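Local coordinates for protein HTH-type transcriptional regulator cbl (Escherichia coli K12, PDB 2FYI) that probably serves as an accessory transcriptional regulator of the cys regulon, a LysR-family DNA-binding protein represented here by its cofactor-binding domain, at residues Gln24-Leu29 and Asp147-Lys152; Phe85-Ser90 and Leu163-Ser168; Ser126-Ala131 and His184-Asn189. All coordinates share one frame; numbering follows the deposited sequence.

Contact 1 (Gln24-Leu29 and Asp147-Lys152); sequences QARYSL and DSDVIK
Y27 lays one face of its ring over the CB of R26, its neighbour in sequence, and carries its hydroxyl out toward the tips of D149 and K152. Both R26 and Y27 have CG anti to the carbonyl carbon, and the two side chains leave the last turn of the helix together and reach for the same short run, S148 to K152. R26 and D149 meet tip to tip in a salt bridge: R26 NH1 lies 2.7 Å from D149 OD2. The oxygen sits near the guanidinium plane, yet the nitrogen comes to it from above the carboxylate plane; the two flat groups are turned 50° against each other, and the N-H...O angle is 136°. Bends at chi2 and chi3 bring the R26 guanidinium round to this carboxylate. K152, extended beyond CG, returns from one turn further on and places NZ 3.2 Å from Y27 OH in a weak hydrogen bond. The same NZ stands 3.5 Å from D149 OD1, a weak salt bridge that joins R26, D149 and K152 into one charge network; the strongest partner of K152 NZ is the main-chain S168 O. At the helix start D147 is the N-cap, its OD2 accepting from both D149 N (2.9 Å) and V150 N (3.1 Å), which fixes the turn that presents D149. S148 packs its CB 4.0 Å from Y27 OH, while its own hydroxyl bonds to Y118. The contact joins the end of helix 22-27 to the start of helix 148-157 across the two lobes of the domain. It also lies at the dimer interface: R26 NE bonds to T153 of the second subunit, A25 O to Y154 of that subunit. Within the chain, strand 79-94 passes alongside, L92 touching K152.

Contact 2 (Phe85-Ser90 and Leu163-Ser168); sequences FRWHHS and LVAEQS
S90 and V164 form an antiparallel hydrogen-bonded pair, S90 N to V164 O at 2.7 Å and V164 N to S90 O at 2.9 Å, both nearly straight. One step on, H89 and A165 make a non-hydrogen-bonded pair. Beyond it the chain turns into a 3-10 segment, where E166 grips H88 twice: E166 N donates to H88 O (2.9 Å), and H88 N donates to E166 OE1 (3.2 Å) from above the carboxylate plane. CG of E166 takes the crowded position between N and carbonyl carbon (chi1 59°), which folds the extended chain back along H88. The W87 indole sets CZ3 3.7 Å from A165 CB and over one face of the H89 ring, offset toward its rim. An alanine here removes the indole, its contacts with A165 and H89 and its N-H bond to S70, and would probably loosen the packing at this bend. Further out, R183 pairs with E166 OE2, T123 O receives H89 NE2, and Y118 OH bonds to A165 N. Strand 79-94 pairs here with strand 161-165 of one lobe and also with strand 189-196; strands crossing between lobes mark the two-lobed periplasmic-binding-protein fold of LysR cofactor-binding domains.

Contact 3 (Ser126-Ala131 and His184-Asn189); sequences SRIDDA and HLFDAN
R127 reaches from helix 125-134 across the loop that leads into strand 189-196. Its CG is anti to the carbonyl carbon, and bends at chi2 and chi3 carry the guanidinium past D187 to A188. There R127 NH1 donates to A188 O; the oxygen lies in the guanidinium plane and is met on a lone pair, although the modelled separation is very short and the N-H...O angle only 119°. The aliphatic part of the arginine crosses D187, with R127 CD 4.0 Å from D187 CB. N189 OD1 stands over one face of the guanidinium, the amide plane only 18° from it, while N189 ND2 is held by W87 O. R127 also uses its main chain: a water bridges R127 O and D187 N, 3.0 Å from each. I128 follows with CG2 4.3 Å from F186 CE1, and its side chain also touches H89 and L163. One turn after R127, A131 turns its CB toward the loop and meets F186 CD1 at 3.4 Å. The F186 ring, also packed on L107 and L163, lies against the helix at I128 and A131, with R127 O near its edge. The chemistry is divided: main-chain A188 O and D187 N are met by an arginine and a water, so the polar part of the contact runs through the loop backbone, next to the apolar packing of F186 on I128 and A131.

How the contacts relate
The three contacts share one LysR cofactor-binding domain, and contact 2 is the middle member. Its centre lies about 10 Å from that of contact 1 and about 11 Å from that of contact 3, whereas the centres of contacts 1 and 3 are about 19 Å apart and their nearest atoms about 8 Å. Along the chain the order is 24-29, 85-90, 126-131, 147-152, 163-168, 184-189, so every pair of contacts interleaves. Helix 148-157 leads directly into strand 161-165, linking contact 1 to contact 2. Strands 79-94 and 189-196, paired antiparallel, run between the lobes, so contact 2 sits at the join, flanked by the dimer-facing helices of contact 1 and the helix-loop packing of contact 3.

Contact 1 (Gln24-Leu29 and Asp147-Lys152)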
loop_
_atom_site.group_PDB
_atom_site.type_symbol
_atom_site.label_atom_id
_atom_site.label_comp_id
_atom_site.label_asym_id
_atom_site.label_seq_id
_atom_site.Cartn_x
_atom_site.Cartn_y
_atom_site.Cartn_z
ATOM N N GLN A 24 1.827 -9.044 -4.497
ATOM C CA GLN A 24 1.997 -10.470 -4.237
ATOM C C GLN A 24 1.698 -10.766 -2.773
ATOM O O GLN A 24 1.094 -11.775 -2.472
ATOM C CB GLN A 24 3.371 -11.013 -4.699
ATOM C CG GLN A 24 4.271 -10.021 -5.476
ATOM C CD GLN A 24 3.784 -9.664 -6.891
ATOM O OE1 GLN A 24 2.758 -10.161 -7.387
ATOM N NE2 GLN A 24 4.539 -8.790 -7.551
ATOM N N ALA A 25 2.058 -9.864 -1.872
ATOM C CA ALA A 25 1.777 -10.096 -0.492
ATOM C C ALA A 25 0.281 -10.420 -0.287
ATOM O O ALA A 25 -0.082 -11.308 0.499
ATOM C CB ALA A 25 2.214 -8.916 0.296
ATOM N N ARG A 26 -0.585 -9.737 -1.023
ATOM C CA ARG A 26 -1.999 -9.950 -0.845
ATOM C C ARG A 26 -2.594 -11.052 -1.683
ATOM O O ARG A 26 -3.489 -11.758 -1.238
ATOM C CB ARG A 26 -2.754 -8.687 -1.186
ATOM C CG ARG A 26 -2.411 -7.589 -0.272
ATOM C CD ARG A 26 -3.579 -6.791 0.029
ATOM N NE ARG A 26 -4.527 -7.516 0.845
ATOM C CZ ARG A 26 -5.797 -7.133 0.930
ATOM N NH1 ARG A 26 -6.205 -6.063 0.241
ATOM N NH2 ARG A 26 -6.648 -7.793 1.696
ATOM N N TYR A 27 -2.147 -11.187 -2.916
ATOM C CA TYR A 27 -2.923 -11.966 -3.863
ATOM C C TYR A 27 -2.306 -13.265 -4.341
ATOM O O TYR A 27 -2.968 -14.066 -4.994
ATOM C CB TYR A 27 -3.298 -11.126 -5.075
ATOM C CG TYR A 27 -3.937 -9.837 -4.687
ATOM C CD1 TYR A 27 -3.382 -8.613 -5.061
ATOM C CD2 TYR A 27 -5.079 -9.837 -3.908
ATOM C CE1 TYR A 27 -3.951 -7.418 -4.675
ATOM C CE2 TYR A 27 -5.661 -8.664 -3.526
ATOM C CZ TYR A 27 -5.095 -7.450 -3.902
ATOM O OH TYR A 27 -5.724 -6.283 -3.500
ATOM N N SER A 28 -1.039 -13.497 -4.041
ATOM C CA SER A 28 -0.394 -14.763 -4.473
ATOM C C SER A 28 0.366 -15.487 -3.379
ATOM O O SER A 28 0.325 -16.699 -3.339
ATOM C CB SER A 28 0.579 -14.536 -5.617
ATOM O OG SER A 28 0.027 -13.620 -6.547
ATOM N N LEU A 29 1.073 -14.768 -2.506
ATOM C CA LEU A 29 1.887 -15.412 -1.501
ATOM C C LEU A 29 1.150 -16.183 -0.429
ATOM O O LEU A 29 1.684 -17.155 0.081
ATOM C CB LEU A 29 2.783 -14.416 -0.821
ATOM C CG LEU A 29 3.987 -14.055 -1.650
ATOM C CD1 LEU A 29 4.577 -12.773 -1.083
ATOM C CD2 LEU A 29 4.995 -15.177 -1.622
ATOM N N ASP A 147 -0.950 0.826 -4.796
ATOM C CA ASP A 147 -1.535 -0.515 -4.653
ATOM C C ASP A 147 -2.999 -0.638 -5.100
ATOM O O ASP A 147 -3.688 0.349 -5.282
ATOM C CB ASP A 147 -1.401 -0.954 -3.209
ATOM C CG ASP A 147 -2.274 -0.134 -2.274
ATOM O OD1 ASP A 147 -1.710 0.722 -1.527
ATOM O OD2 ASP A 147 -3.531 -0.337 -2.298
ATOM N N SER A 148 -3.488 -1.852 -5.251
ATOM C CA SER A 148 -4.824 -2.059 -5.802
ATOM C C SER A 148 -5.986 -1.734 -4.886
ATOM O O SER A 148 -7.087 -1.641 -5.353
ATOM C CB SER A 148 -4.982 -3.501 -6.275
ATOM O OG SER A 148 -3.807 -3.947 -6.975
ATOM N N ASP A 149 -5.776 -1.577 -3.587
ATOM C CA ASP A 149 -6.912 -1.337 -2.692
ATOM C C ASP A 149 -7.310 0.121 -2.716
ATOM O O ASP A 149 -8.505 0.452 -2.682
ATOM C CB ASP A 149 -6.609 -1.806 -1.282
ATOM C CG ASP A 149 -6.408 -3.317 -1.216
ATOM O OD1 ASP A 149 -7.349 -4.084 -1.562
ATOM O OD2 ASP A 149 -5.294 -3.771 -0.849
ATOM N N VAL A 150 -6.309 0.998 -2.794
ATOM C CA VAL A 150 -6.585 2.390 -3.047
ATOM C C VAL A 150 -7.392 2.511 -4.360
ATOM O O VAL A 150 -8.474 3.125 -4.384
ATOM C CB VAL A 150 -5.299 3.204 -3.060
ATOM C CG1 VAL A 150 -5.561 4.632 -3.516
ATOM C CG2 VAL A 150 -4.722 3.215 -1.707
ATOM N N ILE A 151 -6.913 1.892 -5.432
ATOM C CA ILE A 151 -7.679 1.906 -6.656
ATOM C C ILE A 151 -9.114 1.476 -6.431
ATOM O O ILE A 151 -10.036 2.138 -6.918
ATOM C CB ILE A 151 -7.055 1.057 -7.750
ATOM C CG1 ILE A 151 -5.623 1.526 -8.016
ATOM C CG2 ILE A 151 -7.820 1.204 -9.038
ATOM C CD1 ILE A 151 -4.824 0.644 -8.962
ATOM N N LYS A 152 -9.348 0.393 -5.698
ATOM C CA LYS A 152 -10.757 -0.020 -5.477
ATOM C C LYS A 152 -11.596 1.081 -4.819
ATOM O O LYS A 152 -12.719 1.354 -5.243
ATOM C CB LYS A 152 -10.882 -1.305 -4.665
ATOM C CG LYS A 152 -10.504 -2.531 -5.439
ATOM C CD LYS A 152 -9.953 -3.592 -4.488
ATOM C CE LYS A 152 -9.488 -4.871 -5.200
ATOM N NZ LYS A 152 -8.847 -5.795 -4.169
#

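Contact 2 (Phe85-Ser90 and Leu163-Ser168)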
loop_
_atom_site.group_PDB
_atom_site.type_symbol
_atom_site.label_atom_id
_atom_site.label_comp_id
_atom_site.label_asym_id
_atom_site.label_seq_id
_atom_site.Cartn_x
_atom_site.Cartn_y
_atom_site.Cartn_z
ATOM N N PHE A 85 4.949 -16.497 -12.478
ATOM C CA PHE A 85 3.809 -16.678 -13.372
ATOM C C PHE A 85 3.562 -15.388 -14.151
ATOM O O PHE A 85 4.160 -14.350 -13.846
ATOM C CB PHE A 85 2.557 -17.087 -12.603
ATOM C CG PHE A 85 2.159 -16.099 -11.573
ATOM C CD1 PHE A 85 1.384 -14.999 -11.917
ATOM C CD2 PHE A 85 2.616 -16.226 -10.253
ATOM C CE1 PHE A 85 1.032 -14.048 -10.965
ATOM C CE2 PHE A 85 2.273 -15.268 -9.277
ATOM C CZ PHE A 85 1.476 -14.169 -9.638
ATOM N N ARG A 86 2.695 -15.454 -15.163
ATOM C CA ARG A 86 2.295 -14.252 -15.912
ATOM C C ARG A 86 0.903 -13.733 -15.593
ATOM O O ARG A 86 0.042 -14.466 -15.128
ATOM C CB ARG A 86 2.497 -14.422 -17.401
ATOM C CG ARG A 86 3.945 -14.529 -17.689
ATOM C CD ARG A 86 4.176 -15.362 -18.894
ATOM N NE ARG A 86 4.590 -14.515 -20.008
ATOM C CZ ARG A 86 3.782 -13.996 -20.940
ATOM N NH1 ARG A 86 2.451 -14.230 -20.952
ATOM N NH2 ARG A 86 4.323 -13.232 -21.884
ATOM N N TRP A 87 0.711 -12.435 -15.798
ATOM C CA TRP A 87 -0.552 -11.797 -15.458
ATOM C C TRP A 87 -0.824 -10.555 -16.263
ATOM O O TRP A 87 0.103 -9.941 -16.806
ATOM C CB TRP A 87 -0.565 -11.433 -14.004
ATOM C CG TRP A 87 0.451 -10.447 -13.623
ATOM C CD1 TRP A 87 1.716 -10.702 -13.215
ATOM C CD2 TRP A 87 0.287 -9.019 -13.572
ATOM N NE1 TRP A 87 2.361 -9.526 -12.898
ATOM C CE2 TRP A 87 1.503 -8.477 -13.106
ATOM C CE3 TRP A 87 -0.773 -8.145 -13.869
ATOM C CZ2 TRP A 87 1.690 -7.095 -12.930
ATOM C CZ3 TRP A 87 -0.584 -6.777 -13.692
ATOM C CH2 TRP A 87 0.641 -6.266 -13.233
ATOM N N HIS A 88 -2.104 -10.190 -16.323
ATOM C CA HIS A 88 -2.568 -9.066 -17.125
ATOM C C HIS A 88 -3.357 -8.086 -16.301
ATOM O O HIS A 88 -3.947 -8.437 -15.274
ATOM C CB HIS A 88 -3.524 -9.556 -18.188
ATOM C CG HIS A 88 -2.862 -10.230 -19.339
ATOM N ND1 HIS A 88 -2.509 -9.555 -20.486
ATOM C CD2 HIS A 88 -2.513 -11.520 -19.537
ATOM C CE1 HIS A 88 -1.958 -10.396 -21.342
ATOM N NE2 HIS A 88 -1.952 -11.593 -20.791
ATOM N N HIS A 89 -3.429 -6.854 -16.781
ATOM C CA HIS A 89 -4.316 -5.885 -16.153
ATOM C C HIS A 89 -5.743 -6.111 -16.585
ATOM O O HIS A 89 -6.021 -6.527 -17.720
ATOM C CB HIS A 89 -3.933 -4.478 -16.537
ATOM C CG HIS A 89 -2.615 -4.047 -15.998
ATOM N ND1 HIS A 89 -1.494 -3.928 -16.790
ATOM C CD2 HIS A 89 -2.234 -3.714 -14.745
ATOM C CE1 HIS A 89 -0.477 -3.538 -16.046
ATOM N NE2 HIS A 89 -0.902 -3.394 -14.802
ATOM N N SER A 90 -6.672 -5.818 -15.700
ATOM C CA SER A 90 -8.023 -5.740 -16.170
ATOM C C SER A 90 -8.697 -4.418 -15.762
ATOM O O SER A 90 -8.109 -3.586 -15.071
ATOM C CB SER A 90 -8.814 -7.008 -15.848
ATOM O OG SER A 90 -9.107 -7.121 -14.477
ATOM N N LEU A 163 -7.418 0.580 -13.775
ATOM C CA LEU A 163 -6.667 -0.523 -14.365
ATOM C C LEU A 163 -5.963 -1.248 -13.235
ATOM O O LEU A 163 -5.123 -0.660 -12.557
ATOM C CB LEU A 163 -5.681 -0.009 -15.401
ATOM C CG LEU A 163 -6.441 0.314 -16.697
ATOM C CD1 LEU A 163 -5.614 1.100 -17.647
ATOM C CD2 LEU A 163 -6.900 -0.946 -17.378
ATOM N N VAL A 164 -6.352 -2.492 -12.977
ATOM C CA VAL A 164 -5.770 -3.264 -11.878
ATOM C C VAL A 164 -5.288 -4.623 -12.340
ATOM O O VAL A 164 -5.862 -5.213 -13.239
ATOM C CB VAL A 164 -6.772 -3.502 -10.746
ATOM C CG1 VAL A 164 -7.158 -2.225 -10.138
ATOM C CG2 VAL A 164 -8.005 -4.189 -11.269
ATOM N N ALA A 165 -4.220 -5.104 -11.715
ATOM C CA ALA A 165 -3.779 -6.491 -11.838
ATOM C C ALA A 165 -4.974 -7.449 -11.738
ATOM O O ALA A 165 -5.763 -7.328 -10.824
ATOM C CB ALA A 165 -2.792 -6.775 -10.727
ATOM N N GLU A 166 -5.107 -8.409 -12.648
ATOM C CA GLU A 166 -6.302 -9.261 -12.624
ATOM C C GLU A 166 -6.465 -10.074 -11.321
ATOM O O GLU A 166 -7.577 -10.375 -10.889
ATOM C CB GLU A 166 -6.337 -10.185 -13.840
ATOM C CG GLU A 166 -5.112 -11.113 -13.922
ATOM C CD GLU A 166 -5.138 -12.132 -15.084
ATOM O OE1 GLU A 166 -4.046 -12.554 -15.525
ATOM O OE2 GLU A 166 -6.233 -12.514 -15.548
ATOM N N GLN A 167 -5.351 -10.415 -10.693
ATOM C CA GLN A 167 -5.322 -11.269 -9.497
ATOM C C GLN A 167 -5.857 -10.621 -8.213
ATOM O O GLN A 167 -6.042 -11.296 -7.210
ATOM C CB GLN A 167 -3.879 -11.593 -9.325
ATOM C CG GLN A 167 -3.306 -11.107 -10.606
ATOM C CD GLN A 167 -1.964 -10.513 -10.473
ATOM O OE1 GLN A 167 -1.314 -10.596 -9.441
ATOM N NE2 GLN A 167 -1.500 -9.944 -11.539
ATOM N N SER A 168 -6.108 -9.315 -8.249
ATOM C CA SER A 168 -6.561 -8.589 -7.083
ATOM C C SER A 168 -8.048 -8.691 -6.905
ATOM O O SER A 168 -8.587 -8.196 -5.948
ATOM C CB SER A 168 -6.179 -7.126 -7.193
ATOM O OG SER A 168 -6.642 -6.614 -8.402
#

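Contact 3 (Ser126-Ala131 and His184-Asn189)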
loop_
_atom_site.group_PDB
_atom_site.type_symbol
_atom_site.label_atom_id
_atom_site.label_comp_id
_atom_site.label_asym_id
_atom_site.label_seq_id
_atom_site.Cartn_x
_atom_site.Cartn_y
_atom_site.Cartn_z
ATOM N N SER A 126 3.914 0.339 -17.172
ATOM C CA SER A 126 4.469 0.659 -18.467
ATOM C C SER A 126 3.813 -0.151 -19.571
ATOM O O SER A 126 3.852 0.249 -20.726
ATOM C CB SER A 126 5.964 0.443 -18.485
ATOM O OG SER A 126 6.182 -0.883 -18.103
ATOM N N ARG A 127 3.218 -1.284 -19.234
ATOM C CA ARG A 127 2.425 -1.971 -20.231
ATOM C C ARG A 127 1.248 -1.094 -20.585
ATOM O O ARG A 127 0.841 -1.058 -21.743
ATOM C CB ARG A 127 1.911 -3.313 -19.747
ATOM C CG ARG A 127 2.976 -4.218 -19.285
ATOM C CD ARG A 127 3.782 -4.614 -20.414
ATOM N NE ARG A 127 5.165 -4.668 -19.981
ATOM C CZ ARG A 127 5.797 -5.777 -19.599
ATOM N NH1 ARG A 127 5.181 -6.955 -19.581
ATOM N NH2 ARG A 127 7.062 -5.709 -19.239
ATOM N N ILE A 128 0.710 -0.388 -19.587
ATOM C CA ILE A 128 -0.372 0.556 -19.812
ATOM C C ILE A 128 0.085 1.762 -20.660
ATOM O O ILE A 128 -0.502 2.052 -21.694
ATOM C CB ILE A 128 -1.012 1.011 -18.480
ATOM C CG1 ILE A 128 -1.616 -0.183 -17.735
ATOM C CG2 ILE A 128 -2.086 2.086 -18.711
ATOM C CD1 ILE A 128 -1.989 0.127 -16.276
ATOM N N ASP A 129 1.138 2.448 -20.240
ATOM C CA ASP A 129 1.604 3.585 -20.987
ATOM C C ASP A 129 1.921 3.199 -22.436
ATOM O O ASP A 129 1.524 3.895 -23.386
ATOM C CB ASP A 129 2.829 4.177 -20.308
ATOM C CG ASP A 129 2.483 5.013 -19.055
ATOM O OD1 ASP A 129 1.289 5.360 -18.807
ATOM O OD2 ASP A 129 3.424 5.350 -18.305
ATOM N N ASP A 130 2.634 2.091 -22.619
ATOM C CA ASP A 130 3.051 1.678 -23.956
ATOM C C ASP A 130 1.896 1.313 -24.848
ATOM O O ASP A 130 1.897 1.601 -26.041
ATOM C CB ASP A 130 3.966 0.487 -23.866
ATOM C CG ASP A 130 5.282 0.833 -23.224
ATOM O OD1 ASP A 130 5.478 2.052 -22.952
ATOM O OD2 ASP A 130 6.109 -0.103 -22.996
ATOM N N ALA A 131 0.908 0.644 -24.273
ATOM C CA ALA A 131 -0.264 0.312 -25.034
ATOM C C ALA A 131 -0.825 1.616 -25.597
ATOM O O ALA A 131 -1.016 1.709 -26.808
ATOM C CB ALA A 131 -1.264 -0.381 -24.183
ATOM N N HIS A 184 -6.729 -8.426 -24.395
ATOM C CA HIS A 184 -6.440 -8.220 -25.778
ATOM C C HIS A 184 -5.905 -6.816 -26.030
ATOM O O HIS A 184 -5.620 -6.462 -27.147
ATOM C CB HIS A 184 -7.685 -8.498 -26.623
ATOM C CG HIS A 184 -8.843 -7.610 -26.305
ATOM N ND1 HIS A 184 -9.460 -7.603 -25.072
ATOM C CD2 HIS A 184 -9.505 -6.701 -27.060
ATOM C CE1 HIS A 184 -10.442 -6.719 -25.076
ATOM N NE2 HIS A 184 -10.477 -6.144 -26.264
ATOM N N LEU A 185 -5.743 -6.011 -24.998
ATOM C CA LEU A 185 -5.401 -4.610 -25.205
ATOM C C LEU A 185 -4.070 -4.261 -24.607
ATOM O O LEU A 185 -3.433 -3.333 -25.055
ATOM C CB LEU A 185 -6.443 -3.691 -24.575
ATOM C CG LEU A 185 -7.866 -3.839 -25.089
ATOM C CD1 LEU A 185 -8.686 -2.746 -24.424
ATOM C CD2 LEU A 185 -7.896 -3.731 -26.572
ATOM N N PHE A 186 -3.672 -4.970 -23.565
ATOM C CA PHE A 186 -2.367 -4.751 -22.958
ATOM C C PHE A 186 -1.495 -6.009 -23.000
ATOM O O PHE A 186 -2.010 -7.129 -23.056
ATOM C CB PHE A 186 -2.560 -4.335 -21.529
ATOM C CG PHE A 186 -3.446 -3.161 -21.375
ATOM C CD1 PHE A 186 -2.957 -1.875 -21.582
ATOM C CD2 PHE A 186 -4.773 -3.319 -21.004
ATOM C CE1 PHE A 186 -3.795 -0.754 -21.427
ATOM C CE2 PHE A 186 -5.614 -2.196 -20.853
ATOM C CZ PHE A 186 -5.125 -0.915 -21.067
ATOM N N ASP A 187 -0.179 -5.842 -22.965
ATOM C CA ASP A 187 0.691 -7.006 -22.843
ATOM C C ASP A 187 0.754 -7.574 -21.428
ATOM O O ASP A 187 0.449 -6.869 -20.445
ATOM C CB ASP A 187 2.091 -6.679 -23.342
ATOM C CG ASP A 187 2.114 -6.414 -24.832
ATOM O OD1 ASP A 187 1.092 -6.766 -25.498
ATOM O OD2 ASP A 187 3.126 -5.853 -25.331
ATOM N N ALA A 188 1.143 -8.852 -21.353
ATOM C CA ALA A 188 1.334 -9.598 -20.103
ATOM C C ALA A 188 2.502 -9.075 -19.292
ATOM O O ALA A 188 3.443 -8.539 -19.839
ATOM C CB ALA A 188 1.577 -11.027 -20.412
ATOM N N ASN A 189 2.430 -9.253 -17.976
ATOM C CA ASN A 189 3.546 -8.965 -17.072
ATOM C C ASN A 189 4.057 -10.258 -16.476
ATOM O O ASN A 189 3.406 -11.294 -16.568
ATOM C CB ASN A 189 3.063 -8.069 -15.943
ATOM C CG ASN A 189 2.361 -6.840 -16.457
ATOM O OD1 ASN A 189 3.005 -5.854 -16.832
ATOM N ND2 ASN A 189 1.038 -6.895 -16.508
HETATM O O HOH W 1 1.227 -3.354 -23.702
#